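Local coordinates for protein monovalent Na+/H+ antiporter subunit D (Dietzia sp. DQ12-45-1b, PDB 7D3U) that serves as subunit D of the bacterial Mrp complex, a membrane pump that exchanges sodium ions for protons, at residues V371-S376 / A534-S538. Sequence-based numbering, arbitrary orientation.
Sequences VAFFAS and ALALS. With LMT (dodecyl-beta-D-maltoside), chain Q.
Ser538 fits as a knob into a hole formed by Val371, Ala372, Ala375 and Ser376, packing together two predicted transmembrane helices, 367-380 and 528-546, of this CPA3 antiporter subunit. The short helical segments run in the same general direction, 35° apart, and their axes approach to 8.5 Å, a closeness that suits the small alanines and serines between them. The CB of Ser538 lies 3.6 Å from Ala372 O and near Ser376 OG. Its OG, held anti to the backbone N (chi1 178°), is thereby directed into the hole, beside Ala375 CB and 3.4 Å from Ala372 O, to which it donates a weak hydrogen bond. Ser376 OG donates to the same carbonyl at 2.7 Å, nearly in line with the C=O bond (175°). An alanine in place of Ser376 would probably cost Ala372 O this bond, leaving just the long, weak one from Ser538 among the side chains of the two segments. One turn before Ser538, the methyl of Ala372 is small enough to rest on backbone, 3.3 Å from Ala534 O, with Leu535 CD1 at 3.9 Å. Branched Val371 serves two neighbours: CG1 crosses Leu535 CD1 obliquely, while CG2 packs 3.8 Å from C4 of a dodecyl maltoside tail.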
loop_
_atom_site.group_PDB
_atom_site.type_symbol
_atom_site.label_atom_id
_atom_site.label_comp_id
_atom_site.label_asym_id
_atom_site.label_seq_id
_atom_site.Cartn_x
_atom_site.Cartn_y
_atom_site.Cartn_z
ATOM N N VAL A 371 18.993 -16.883 6.713
ATOM C CA VAL A 371 19.678 -15.827 7.455
ATOM C C VAL A 371 19.096 -14.468 7.094
ATOM O O VAL A 371 18.800 -13.641 7.969
ATOM C CB VAL A 371 21.190 -15.879 7.181
ATOM C CG1 VAL A 371 21.862 -14.617 7.682
ATOM C CG2 VAL A 371 21.798 -17.105 7.826
ATOM N N ALA A 372 18.931 -14.214 5.793
ATOM C CA ALA A 372 18.400 -12.931 5.351
ATOM C C ALA A 372 16.998 -12.688 5.886
ATOM O O ALA A 372 16.601 -11.535 6.082
ATOM C CB ALA A 372 18.401 -12.860 3.825
ATOM N N PHE A 373 16.238 -13.753 6.133
ATOM C CA PHE A 373 14.899 -13.582 6.677
ATOM C C PHE A 373 14.923 -13.413 8.186
ATOM O O PHE A 373 14.183 -12.588 8.722
ATOM C CB PHE A 373 14.007 -14.765 6.307
ATOM C CG PHE A 373 12.722 -14.810 7.083
ATOM C CD1 PHE A 373 11.615 -14.109 6.649
ATOM C CD2 PHE A 373 12.622 -15.552 8.247
ATOM C CE1 PHE A 373 10.438 -14.143 7.361
ATOM C CE2 PHE A 373 11.448 -15.585 8.962
ATOM C CZ PHE A 373 10.356 -14.880 8.519
ATOM N N PHE A 374 15.738 -14.197 8.894
ATOM C CA PHE A 374 15.709 -14.121 10.350
ATOM C C PHE A 374 16.297 -12.808 10.845
ATOM O O PHE A 374 15.814 -12.242 11.832
ATOM C CB PHE A 374 16.451 -15.297 10.973
ATOM C CG PHE A 374 16.098 -15.524 12.411
ATOM C CD1 PHE A 374 14.937 -16.193 12.752
ATOM C CD2 PHE A 374 16.905 -15.042 13.421
ATOM C CE1 PHE A 374 14.603 -16.397 14.072
ATOM C CE2 PHE A 374 16.572 -15.240 14.742
ATOM C CZ PHE A 374 15.422 -15.921 15.067
ATOM N N ALA A 375 17.336 -12.307 10.176
ATOM C CA ALA A 375 17.870 -11.001 10.545
ATOM C C ALA A 375 16.800 -9.925 10.416
ATOM O O ALA A 375 16.566 -9.145 11.348
ATOM C CB ALA A 375 19.083 -10.669 9.677
ATOM N N SER A 376 16.114 -9.890 9.272
ATOM C CA SER A 376 15.082 -8.883 9.064
ATOM C C SER A 376 13.887 -9.098 9.982
ATOM O O SER A 376 13.233 -8.131 10.373
ATOM C CB SER A 376 14.639 -8.883 7.603
ATOM O OG SER A 376 15.750 -9.025 6.737
ATOM N N ALA A 534 17.978 -10.023 -0.940
ATOM C CA ALA A 534 17.381 -10.094 0.385
ATOM C C ALA A 534 18.423 -10.120 1.492
ATOM O O ALA A 534 18.098 -9.792 2.637
ATOM C CB ALA A 534 16.486 -11.328 0.499
ATOM N N LEU A 535 19.659 -10.502 1.180
ATOM C CA LEU A 535 20.724 -10.529 2.173
ATOM C C LEU A 535 21.434 -9.188 2.288
ATOM O O LEU A 535 21.830 -8.791 3.388
ATOM C CB LEU A 535 21.736 -11.624 1.832
ATOM C CG LEU A 535 22.768 -11.941 2.913
ATOM C CD1 LEU A 535 22.256 -13.036 3.827
ATOM C CD2 LEU A 535 24.094 -12.332 2.289
ATOM N N ALA A 536 21.611 -8.487 1.165
ATOM C CA ALA A 536 22.226 -7.166 1.202
ATOM C C ALA A 536 21.426 -6.220 2.086
ATOM O O ALA A 536 21.982 -5.554 2.966
ATOM C CB ALA A 536 22.352 -6.605 -0.214
ATOM N N LEU A 537 20.113 -6.155 1.874
ATOM C CA LEU A 537 19.254 -5.350 2.730
ATOM C C LEU A 537 19.086 -5.939 4.121
ATOM O O LEU A 537 18.431 -5.313 4.962
ATOM C CB LEU A 537 17.885 -5.170 2.077
ATOM C CG LEU A 537 17.849 -4.314 0.815
ATOM C CD1 LEU A 537 16.416 -4.073 0.391
ATOM C CD2 LEU A 537 18.568 -3.002 1.049
ATOM N N SER A 538 19.649 -7.116 4.386
ATOM C CA SER A 538 19.604 -7.715 5.710
ATOM C C SER A 538 20.866 -7.456 6.519
ATOM O O SER A 538 20.863 -7.691 7.731
ATOM C CB SER A 538 19.372 -9.224 5.607
ATOM O OG SER A 538 19.374 -9.818 6.891
HETATM C C1 LMT Q . 20.702 -14.072 12.976
HETATM C C2 LMT Q . 21.076 -15.210 12.077
HETATM C C3 LMT Q . 20.054 -16.281 11.899
HETATM C C4 LMT Q . 20.782 -17.531 11.485
HETATM C C5 LMT Q . 19.817 -18.549 10.986
HETATM C C6 LMT Q . 20.402 -19.919 10.965
HETATM C C7 LMT Q . 19.588 -20.800 10.066
HETATM C C8 LMT Q . 19.920 -22.223 10.346
HETATM C C9 LMT Q . 19.343 -22.753 11.618
HETATM C C10 LMT Q . 19.567 -24.239 11.624
HETATM C C11 LMT Q . 18.654 -24.925 12.589
HETATM C C12 LMT Q . 18.817 -26.407 12.542
#